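Local structure of protein archease (Thermotoga maritima, 1J5U) at residues E45-V50 against R104-T109; W84-I89 against V98-I103; Y116-F121 against K129-F134. The protein binds calcium and probably activates the tRNA-splicing ligase complex by promoting guanylylation of its catalytic subunit RtcB. One frame throughout, in Å; residues are numbered along the deposited sequence.

Contact 1: residues E45-V50 against R104-T109; sequences EEEGIV and RKKEGT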
loop_
_atom_site.group_PDB
_atom_site.type_symbol
_atom_site.label_atom_id
_atom_site.label_comp_id
_atom_site.label_asym_id
_atom_site.label_seq_id
_atom_site.Cartn_x
_atom_site.Cartn_y
_atom_site.Cartn_z
ATOM N N GLU A 45 -1.572 3.606 8.838
ATOM C CA GLU A 45 -1.035 3.292 10.156
ATOM C C GLU A 45 0.464 3.564 10.258
ATOM O O GLU A 45 0.918 4.233 11.185
ATOM C CB GLU A 45 -1.329 1.824 10.477
ATOM C CG GLU A 45 -0.468 1.217 11.581
ATOM C CD GLU A 45 -0.574 -0.303 11.598
ATOM O OE1 GLU A 45 -1.709 -0.807 11.704
ATOM O OE2 GLU A 45 0.472 -0.982 11.497
ATOM N N GLU A 46 1.223 3.060 9.289
ATOM C CA GLU A 46 2.669 3.217 9.283
ATOM C C GLU A 46 3.080 4.685 9.184
ATOM O O GLU A 46 4.034 5.133 9.844
ATOM C CB GLU A 46 3.248 2.395 8.123
ATOM C CG GLU A 46 4.746 2.396 7.989
ATOM C CD GLU A 46 5.445 1.941 9.247
ATOM O OE1 GLU A 46 4.978 0.979 9.894
ATOM O OE2 GLU A 46 6.473 2.543 9.579
ATOM N N GLU A 47 2.357 5.448 8.368
ATOM C CA GLU A 47 2.663 6.865 8.203
ATOM C C GLU A 47 1.986 7.775 9.227
ATOM O O GLU A 47 2.251 8.971 9.259
ATOM C CB GLU A 47 2.296 7.317 6.796
ATOM C CG GLU A 47 3.104 6.621 5.705
ATOM C CD GLU A 47 3.165 7.455 4.446
ATOM O OE1 GLU A 47 2.236 8.265 4.239
ATOM O OE2 GLU A 47 4.122 7.308 3.662
ATOM N N GLY A 48 1.135 7.203 10.065
ATOM C CA GLY A 48 0.426 7.968 11.081
ATOM C C GLY A 48 -0.400 9.091 10.474
ATOM O O GLY A 48 -0.485 10.200 11.014
ATOM N N ILE A 49 -1.017 8.798 9.332
ATOM C CA ILE A 49 -1.811 9.779 8.617
ATOM C C ILE A 49 -3.099 10.153 9.329
ATOM O O ILE A 49 -3.825 9.298 9.820
ATOM C CB ILE A 49 -2.129 9.256 7.177
ATOM C CG1 ILE A 49 -0.834 9.200 6.379
ATOM C CG2 ILE A 49 -3.157 10.155 6.475
ATOM C CD1 ILE A 49 -0.921 8.441 5.059
ATOM N N VAL A 50 -3.358 11.451 9.407
ATOM C CA VAL A 50 -4.586 11.955 10.017
ATOM C C VAL A 50 -5.300 12.593 8.829
ATOM O O VAL A 50 -4.699 13.358 8.067
ATOM C CB VAL A 50 -4.308 13.019 11.120
ATOM C CG1 VAL A 50 -5.623 13.491 11.739
ATOM C CG2 VAL A 50 -3.425 12.420 12.209
ATOM N N ARG A 104 -4.515 15.602 6.678
ATOM C CA ARG A 104 -4.397 16.760 7.554
ATOM C C ARG A 104 -2.926 16.814 7.972
ATOM O O ARG A 104 -2.240 17.809 7.754
ATOM C CB ARG A 104 -5.284 16.614 8.784
ATOM C CG ARG A 104 -5.380 17.902 9.607
ATOM C CD ARG A 104 -6.193 17.695 10.869
ATOM N NE ARG A 104 -7.535 17.204 10.579
ATOM C CZ ARG A 104 -8.329 16.629 11.479
ATOM N NH1 ARG A 104 -7.906 16.475 12.730
ATOM N NH2 ARG A 104 -9.538 16.199 11.127
ATOM N N LYS A 105 -2.443 15.723 8.555
ATOM C CA LYS A 105 -1.047 15.644 8.966
ATOM C C LYS A 105 -0.560 14.200 9.015
ATOM O O LYS A 105 -1.362 13.259 9.007
ATOM C CB LYS A 105 -0.847 16.310 10.334
ATOM C CG LYS A 105 -1.728 15.765 11.445
ATOM C CD LYS A 105 -1.307 16.354 12.793
ATOM C CE LYS A 105 -2.306 16.007 13.892
ATOM N NZ LYS A 105 -3.655 16.603 13.619
ATOM N N LYS A 106 0.761 14.047 9.050
ATOM C CA LYS A 106 1.407 12.739 9.108
ATOM C C LYS A 106 2.386 12.718 10.279
ATOM O O LYS A 106 2.994 13.734 10.609
ATOM C CB LYS A 106 2.176 12.448 7.822
ATOM C CG LYS A 106 1.322 12.344 6.585
ATOM C CD LYS A 106 2.079 11.661 5.450
ATOM C CE LYS A 106 3.361 12.392 5.108
ATOM N NZ LYS A 106 4.037 11.771 3.947
ATOM N N GLU A 107 2.528 11.552 10.898
ATOM C CA GLU A 107 3.415 11.375 12.045
ATOM C C GLU A 107 3.881 9.931 12.010
ATOM O O GLU A 107 3.227 9.053 12.567
ATOM C CB GLU A 107 2.647 11.613 13.355
ATOM C CG GLU A 107 1.577 12.697 13.263
ATOM C CD GLU A 107 0.334 12.373 14.083
ATOM O OE1 GLU A 107 -0.210 11.250 13.931
ATOM O OE2 GLU A 107 -0.102 13.247 14.867
ATOM N N GLY A 108 4.995 9.671 11.345
ATOM C CA GLY A 108 5.470 8.308 11.296
ATOM C C GLY A 108 6.569 8.088 10.293
ATOM O O GLY A 108 7.316 9.004 9.951
ATOM N N THR A 109 6.651 6.863 9.803
ATOM C CA THR A 109 7.671 6.486 8.847
ATOM C C THR A 109 7.160 6.650 7.430
ATOM O O THR A 109 6.177 6.015 7.049
ATOM C CB THR A 109 8.072 5.011 9.042
ATOM O OG1 THR A 109 8.105 4.704 10.442
ATOM C CG2 THR A 109 9.436 4.756 8.441
HETATM O O HOH W 1 5.585 9.504 3.365
#

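Contact 2: residues W84-I89 against V98-I103; sequences WAPWRI and VTFRKI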
loop_
_atom_site.group_PDB
_atom_site.type_symbol
_atom_site.label_atom_id
_atom_site.label_comp_id
_atom_site.label_asym_id
_atom_site.label_seq_id
_atom_site.Cartn_x
_atom_site.Cartn_y
_atom_site.Cartn_z
ATOM N N TRP A 84 -2.786 13.262 -0.651
ATOM C CA TRP A 84 -4.031 12.489 -0.660
ATOM C C TRP A 84 -3.831 11.014 -0.217
ATOM O O TRP A 84 -3.004 10.312 -0.766
ATOM C CB TRP A 84 -4.650 12.501 -2.073
ATOM C CG TRP A 84 -5.074 13.876 -2.567
ATOM C CD1 TRP A 84 -4.345 14.741 -3.321
ATOM C CD2 TRP A 84 -6.314 14.531 -2.291
ATOM N NE1 TRP A 84 -5.051 15.906 -3.535
ATOM C CE2 TRP A 84 -6.266 15.802 -2.913
ATOM C CE3 TRP A 84 -7.463 14.168 -1.578
ATOM C CZ2 TRP A 84 -7.322 16.711 -2.843
ATOM C CZ3 TRP A 84 -8.524 15.083 -1.511
ATOM C CH2 TRP A 84 -8.439 16.336 -2.141
ATOM N N ALA A 85 -4.629 10.554 0.738
ATOM C CA ALA A 85 -4.508 9.184 1.219
ATOM C C ALA A 85 -5.711 8.298 0.871
ATOM O O ALA A 85 -6.860 8.741 0.936
ATOM C CB ALA A 85 -4.286 9.191 2.735
ATOM N N PRO A 86 -5.450 7.043 0.468
ATOM C CA PRO A 86 -6.549 6.128 0.131
ATOM C C PRO A 86 -7.400 5.921 1.389
ATOM O O PRO A 86 -6.877 5.700 2.479
ATOM C CB PRO A 86 -5.819 4.859 -0.326
ATOM C CG PRO A 86 -4.519 4.899 0.503
ATOM C CD PRO A 86 -4.136 6.374 0.335
ATOM N N TRP A 87 -8.716 5.987 1.245
ATOM C CA TRP A 87 -9.599 5.852 2.397
ATOM C C TRP A 87 -10.653 4.752 2.260
ATOM O O TRP A 87 -10.805 3.891 3.148
ATOM C CB TRP A 87 -10.267 7.218 2.664
ATOM C CG TRP A 87 -11.323 7.207 3.734
ATOM C CD1 TRP A 87 -11.177 6.826 5.043
ATOM C CD2 TRP A 87 -12.685 7.610 3.584
ATOM N NE1 TRP A 87 -12.368 6.967 5.712
ATOM C CE2 TRP A 87 -13.311 7.446 4.841
ATOM C CE3 TRP A 87 -13.438 8.097 2.507
ATOM C CZ2 TRP A 87 -14.661 7.751 5.052
ATOM C CZ3 TRP A 87 -14.787 8.404 2.716
ATOM C CH2 TRP A 87 -15.382 8.229 3.983
ATOM N N ARG A 88 -11.390 4.782 1.153
ATOM C CA ARG A 88 -12.415 3.777 0.921
ATOM C C ARG A 88 -12.241 3.144 -0.451
ATOM O O ARG A 88 -11.694 3.759 -1.363
ATOM C CB ARG A 88 -13.809 4.402 1.045
ATOM C CG ARG A 88 -14.194 4.714 2.498
ATOM C CD ARG A 88 -14.538 3.429 3.260
ATOM N NE ARG A 88 -14.729 3.638 4.696
ATOM C CZ ARG A 88 -13.745 3.651 5.595
ATOM N NH1 ARG A 88 -12.484 3.470 5.216
ATOM N NH2 ARG A 88 -14.023 3.837 6.880
ATOM N N ILE A 89 -12.695 1.907 -0.573
ATOM C CA ILE A 89 -12.589 1.176 -1.822
ATOM C C ILE A 89 -13.935 0.548 -2.129
ATOM O O ILE A 89 -14.534 -0.136 -1.283
ATOM C CB ILE A 89 -11.519 0.073 -1.737
ATOM C CG1 ILE A 89 -10.187 0.687 -1.272
ATOM C CG2 ILE A 89 -11.373 -0.600 -3.116
ATOM C CD1 ILE A 89 -9.131 -0.334 -0.867
ATOM N N VAL A 98 -11.595 4.116 -5.807
ATOM C CA VAL A 98 -10.921 4.457 -4.564
ATOM C C VAL A 98 -11.197 5.905 -4.173
ATOM O O VAL A 98 -10.958 6.822 -4.953
ATOM C CB VAL A 98 -9.390 4.243 -4.721
ATOM C CG1 VAL A 98 -8.634 4.725 -3.449
ATOM C CG2 VAL A 98 -9.124 2.762 -4.974
ATOM N N THR A 99 -11.736 6.103 -2.979
ATOM C CA THR A 99 -11.980 7.451 -2.495
ATOM C C THR A 99 -10.785 7.812 -1.608
ATOM O O THR A 99 -10.451 7.070 -0.675
ATOM C CB THR A 99 -13.256 7.534 -1.633
ATOM O OG1 THR A 99 -14.380 7.003 -2.359
ATOM C CG2 THR A 99 -13.551 9.005 -1.265
ATOM N N PHE A 100 -10.125 8.920 -1.931
ATOM C CA PHE A 100 -9.008 9.415 -1.147
ATOM C C PHE A 100 -9.515 10.559 -0.268
ATOM O O PHE A 100 -10.535 11.182 -0.582
ATOM C CB PHE A 100 -7.906 9.972 -2.054
ATOM C CG PHE A 100 -7.250 8.948 -2.926
ATOM C CD1 PHE A 100 -7.868 8.504 -4.099
ATOM C CD2 PHE A 100 -6.000 8.451 -2.593
ATOM C CE1 PHE A 100 -7.245 7.588 -4.930
ATOM C CE2 PHE A 100 -5.361 7.526 -3.413
ATOM C CZ PHE A 100 -5.979 7.093 -4.586
ATOM N N ARG A 101 -8.835 10.805 0.846
ATOM C CA ARG A 101 -9.178 11.928 1.713
ATOM C C ARG A 101 -7.919 12.771 1.880
ATOM O O ARG A 101 -6.792 12.250 1.852
ATOM C CB ARG A 101 -9.736 11.462 3.060
ATOM C CG ARG A 101 -11.252 11.235 3.007
ATOM C CD ARG A 101 -11.815 10.713 4.321
ATOM N NE ARG A 101 -11.678 11.679 5.407
ATOM C CZ ARG A 101 -12.078 11.469 6.662
ATOM N NH1 ARG A 101 -12.648 10.322 7.003
ATOM N NH2 ARG A 101 -11.896 12.408 7.580
ATOM N N LYS A 102 -8.109 14.085 1.996
ATOM C CA LYS A 102 -6.993 14.995 2.137
ATOM C C LYS A 102 -6.291 14.704 3.449
ATOM O O LYS A 102 -6.930 14.504 4.473
ATOM C CB LYS A 102 -7.476 16.448 2.123
ATOM C CG LYS A 102 -6.368 17.447 1.981
ATOM C CD LYS A 102 -5.657 17.276 0.637
ATOM C CE LYS A 102 -4.403 18.148 0.570
ATOM N NZ LYS A 102 -3.694 18.018 -0.721
ATOM N N ILE A 103 -4.970 14.672 3.400
ATOM C CA ILE A 103 -4.168 14.402 4.584
ATOM C C ILE A 103 -4.048 15.662 5.434
ATOM O O ILE A 103 -3.566 16.687 4.956
ATOM C CB ILE A 103 -2.766 13.942 4.164
ATOM C CG1 ILE A 103 -2.879 12.589 3.460
ATOM C CG2 ILE A 103 -1.820 13.948 5.352
ATOM C CD1 ILE A 103 -1.562 12.097 2.874
#

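Contact 3: residues Y116-F121 against K129-F134; sequences YHLLKF and KTKVVF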
loop_
_atom_site.group_PDB
_atom_site.type_symbol
_atom_site.label_atom_id
_atom_site.label_comp_id
_atom_site.label_asym_id
_atom_site.label_seq_id
_atom_site.Cartn_x
_atom_site.Cartn_y
_atom_site.Cartn_z
ATOM N N TYR A 116 8.622 -5.455 -5.132
ATOM C CA TYR A 116 8.152 -6.744 -5.604
ATOM C C TYR A 116 8.681 -7.860 -4.702
ATOM O O TYR A 116 8.361 -9.025 -4.903
ATOM C CB TYR A 116 8.615 -7.011 -7.039
ATOM C CG TYR A 116 7.631 -6.563 -8.092
ATOM C CD1 TYR A 116 7.884 -5.442 -8.882
ATOM C CD2 TYR A 116 6.440 -7.261 -8.294
ATOM C CE1 TYR A 116 6.971 -5.026 -9.851
ATOM C CE2 TYR A 116 5.520 -6.853 -9.252
ATOM C CZ TYR A 116 5.792 -5.735 -10.027
ATOM O OH TYR A 116 4.871 -5.324 -10.969
ATOM N N HIS A 117 9.470 -7.498 -3.695
ATOM C CA HIS A 117 10.053 -8.500 -2.783
ATOM C C HIS A 117 8.998 -9.345 -2.097
ATOM O O HIS A 117 8.144 -8.809 -1.397
ATOM C CB HIS A 117 10.885 -7.833 -1.681
ATOM C CG HIS A 117 12.085 -7.088 -2.177
ATOM N ND1 HIS A 117 13.093 -7.693 -2.900
ATOM C CD2 HIS A 117 12.448 -5.791 -2.034
ATOM C CE1 HIS A 117 14.025 -6.800 -3.180
ATOM N NE2 HIS A 117 13.657 -5.639 -2.667
ATOM N N LEU A 118 9.072 -10.657 -2.294
ATOM C CA LEU A 118 8.146 -11.598 -1.677
ATOM C C LEU A 118 6.664 -11.374 -2.017
ATOM O O LEU A 118 5.793 -11.940 -1.361
ATOM C CB LEU A 118 8.332 -11.568 -0.145
ATOM C CG LEU A 118 9.788 -11.816 0.316
ATOM C CD1 LEU A 118 9.913 -11.677 1.848
ATOM C CD2 LEU A 118 10.234 -13.205 -0.155
ATOM N N LEU A 119 6.378 -10.545 -3.013
ATOM C CA LEU A 119 4.987 -10.288 -3.408
ATOM C C LEU A 119 4.511 -11.487 -4.223
ATOM O O LEU A 119 4.969 -11.687 -5.346
ATOM C CB LEU A 119 4.909 -9.016 -4.262
ATOM C CG LEU A 119 3.503 -8.492 -4.582
ATOM C CD1 LEU A 119 2.678 -8.385 -3.270
ATOM C CD2 LEU A 119 3.612 -7.127 -5.274
ATOM N N LYS A 120 3.620 -12.295 -3.650
ATOM C CA LYS A 120 3.088 -13.493 -4.309
ATOM C C LYS A 120 1.792 -13.918 -3.616
ATOM O O LYS A 120 1.814 -14.323 -2.449
ATOM C CB LYS A 120 4.100 -14.651 -4.215
ATOM C CG LYS A 120 3.651 -15.973 -4.831
ATOM C CD LYS A 120 4.597 -17.105 -4.382
ATOM C CE LYS A 120 4.406 -18.418 -5.163
ATOM N NZ LYS A 120 3.079 -19.084 -4.919
ATOM N N PHE A 121 0.665 -13.818 -4.321
ATOM C CA PHE A 121 -0.610 -14.194 -3.731
ATOM C C PHE A 121 -0.682 -15.712 -3.546
ATOM O O PHE A 121 -0.335 -16.479 -4.453
ATOM C CB PHE A 121 -1.782 -13.736 -4.615
ATOM C CG PHE A 121 -1.851 -12.236 -4.827
ATOM C CD1 PHE A 121 -1.534 -11.353 -3.799
ATOM C CD2 PHE A 121 -2.291 -11.714 -6.037
ATOM C CE1 PHE A 121 -1.658 -9.978 -3.978
ATOM C CE2 PHE A 121 -2.416 -10.341 -6.215
ATOM C CZ PHE A 121 -2.101 -9.478 -5.193
ATOM N N LYS A 129 -3.579 -14.615 0.620
ATOM C CA LYS A 129 -2.575 -13.911 1.398
ATOM C C LYS A 129 -1.252 -13.705 0.673
ATOM O O LYS A 129 -0.983 -14.332 -0.350
ATOM C CB LYS A 129 -2.304 -14.653 2.710
ATOM C CG LYS A 129 -1.698 -16.038 2.527
ATOM C CD LYS A 129 -1.520 -16.770 3.867
ATOM C CE LYS A 129 -0.975 -18.186 3.642
ATOM N NZ LYS A 129 -1.162 -19.080 4.829
ATOM N N THR A 130 -0.448 -12.794 1.207
ATOM C CA THR A 130 0.881 -12.519 0.670
ATOM C C THR A 130 1.654 -11.635 1.612
ATOM O O THR A 130 1.078 -10.963 2.472
ATOM C CB THR A 130 0.846 -11.790 -0.696
ATOM O OG1 THR A 130 2.182 -11.648 -1.188
ATOM C CG2 THR A 130 0.238 -10.386 -0.564
ATOM N N LYS A 131 2.974 -11.668 1.473
ATOM C CA LYS A 131 3.799 -10.766 2.236
ATOM C C LYS A 131 3.828 -9.507 1.356
ATOM O O LYS A 131 3.609 -9.588 0.148
ATOM C CB LYS A 131 5.224 -11.324 2.392
ATOM C CG LYS A 131 5.566 -11.797 3.819
ATOM C CD LYS A 131 6.951 -12.422 3.882
ATOM C CE LYS A 131 7.365 -12.727 5.308
ATOM N NZ LYS A 131 6.281 -13.446 6.032
ATOM N N VAL A 132 4.050 -8.351 1.969
ATOM C CA VAL A 132 4.202 -7.105 1.238
ATOM C C VAL A 132 5.407 -6.461 1.893
ATOM O O VAL A 132 5.473 -6.322 3.136
ATOM C CB VAL A 132 2.973 -6.149 1.333
ATOM C CG1 VAL A 132 1.860 -6.656 0.397
ATOM C CG2 VAL A 132 2.470 -6.047 2.776
ATOM N N VAL A 133 6.365 -6.085 1.059
ATOM C CA VAL A 133 7.600 -5.482 1.549
ATOM C C VAL A 133 7.748 -4.082 0.992
ATOM O O VAL A 133 7.692 -3.869 -0.237
ATOM C CB VAL A 133 8.812 -6.351 1.142
ATOM C CG1 VAL A 133 10.138 -5.637 1.499
ATOM C CG2 VAL A 133 8.719 -7.702 1.843
ATOM N N PHE A 134 7.915 -3.131 1.902
ATOM C CA PHE A 134 8.049 -1.739 1.535
ATOM C C PHE A 134 9.449 -1.193 1.756
ATOM O O PHE A 134 10.211 -1.661 2.616
ATOM C CB PHE A 134 7.070 -0.869 2.332
ATOM C CG PHE A 134 5.635 -1.247 2.145
ATOM C CD1 PHE A 134 5.076 -2.285 2.893
ATOM C CD2 PHE A 134 4.843 -0.561 1.228
ATOM C CE1 PHE A 134 3.737 -2.630 2.734
ATOM C CE2 PHE A 134 3.495 -0.892 1.058
ATOM C CZ PHE A 134 2.942 -1.927 1.813
HETATM O O HOH W 2 6.275 -6.924 -1.537
HETATM O O HOH W 3 3.607 -14.358 -0.197
#

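Contact 1: residues E45-V50 against R104-T109
Val-50 O takes two backbone N-H groups from the facing strand. Arg-104 N lies 2.6 Å from Val-50 O, and Lys-105 N adds a weak bond to the same oxygen at 3.3 Å. Two consecutive residues thus face one, a classic beta bulge. The return bond, Val-50 N to Lys-105 O, is 2.7 Å long. The side chains of Val-50 and Lys-105 lie side by side and point the same way. Lys-105 CG sits between the backbone N and the carbonyl carbon (chi1 56°), where it meets CB and CG2 of Val-50. Val-50 CG1 lies over one face of the Arg-104 guanidinium, toward its rim. The NE of that group forms a salt bridge with Asp-52.

Beyond this bridge, backbone bonds from loop residues carry on to the last turn of the helix. Glu-47 O accepts from Glu-107 N at 3.1 Å, and Glu-46 O accepts from Thr-109 N. Glu-107 N also makes a weak bond to Gly-48 O. Glu-47 and Lys-106 run alongside each other. Their salt bridge is long, with OE1 of Glu-47 4.0 Å from NZ of Lys-106. This OE1 is buried and has no hydrogen-bonding partner in the model. A water links the two side chains more closely, 2.7 Å from Glu-47 OE2 and 2.8 Å from Lys-106 NZ. The same OE2 also accepts from Ile-111 N. The aliphatic part of Lys-106 rests on Ile-49 CG1, and Ile-80 of helix 66-81 touches both side chains. Glu-46 OE2 receives a weak bond from Thr-109 OG1 at 2.8 Å. Thr-109 also touches Thr-136, a calcium ligand.

Gly-48 has positive phi and ends helix 32-47. The contact is typical of a Schellman helix end followed by a bulged antiparallel bridge; its Thr-109 end lies near the calcium site.

Contact 2: residues W84-I89 against V98-I103
Trp-87 and Arg-101 cross on one face of the hairpin. Arg-101 CD lies over the centre of the indole, 3.3 Å from Trp-87 CD2. The guanidinium stands almost upright on the ring, with the planes 85° apart, so it turns an edge to the indole. Its CZ is 4.7 Å from the centroid of the five-membered ring, a cation-pi contact. Arg-88 CG covers the opposite face of the indole, and Thr-99 CG2 meets its edge in plane. On the other face of the hairpin, Lys-102 crosses Trp-84. Its CD sits over the centre of the indole, 3.8 Å from the six-membered ring centroid. The chain bends at chi2 (63°), which places CD there, and NZ lies over the five-membered ring, a cation-pi contact.

Thr-99 O accepts from both Trp-87 N, at 2.8 Å, and Arg-88 N, at 3.1 Å. This classic beta bulge shifts the register by one. Arg-101 NE is held by Asp-52 O, and Thr-99 OG1 by Glu-57.

Strand 95-105 also pairs with strands 50-52 and 54-61. Helix 66-81 packs on Trp-84, Pro-86, Ile-89 and Phe-100, while helix 32-47 reaches Ala-85, Pro-86 and Arg-88.

Contact 3: residues Y116-F121 against K129-F134
The beta hairpin of strands 113-124 and 127-135 brings Thr-130 against Lys-120 and Phe-121. Thr-130 OG1 accepts from Lys-120 N at 2.9 Å, with an N-H...O angle of 164°. It donates in turn to Lys-131 O at 2.8 Å. With OG1 anti to the backbone N (chi1 -176°), the hydroxyl reaches Lys-120 N, and CG2 takes the place between N and the carbonyl carbon. This methyl meets the edge of the Phe-121 ring in plane, with CG2 3.8 Å from Phe-121 CD1. Strand 113-124 is broken here by a type II beta turn from Tyr-116 to Leu-119, with Leu-118 at positive phi. Between residues 116-121 and 129-134, a side chain and waters take the place of direct backbone bonds; regular ones resume at Thr-115 with Val-133 and Glu-122 with Lys-129. One water donates to His-117 O at 2.7 Å and accepts from Val-133 N, also at 2.7 Å. A second water accepts from Lys-131 N at 3.2 Å and lies 2.9 Å from Lys-120 O. Leu-118 runs alongside Lys-131, its CD1 3.7 Å from Lys-131 CD. Leu-119 CD1 reaches across to Thr-130 OG1, Lys-131 O and Val-132 CG1. Leu-119 and Val-132 both touch Phe-69 of helix 66-81. On its other edge, strand 127-135 pairs with strand 23-29. His-117 CB packs on Val-133 CB, and its ring NE2 bonds to Thr-20 near the calcium site.

Contacts 1 and 2 share strand 95-105 and touch each other. Ile-49 CG2 packs on Ile-103 CG1 at 3.9 Å, and contact 2 is nested in the loop that contact 1 closes. Contact 3 belongs to the other sheet, across the centre of the chain, its centre about 22 Å from each of the other two. Contact 1 is a surface contact, tied mostly by backbone bonds and charged side chains. Contact 2 is partly buried, and tryptophans in cation-pi and CH-pi contact with basic side chains flank its backbone pairing. Contact 3, also partly buried, relies on a threonine and waters. Contacts 1 and 3 approach the calcium site, whereas contact 2 lies away from it.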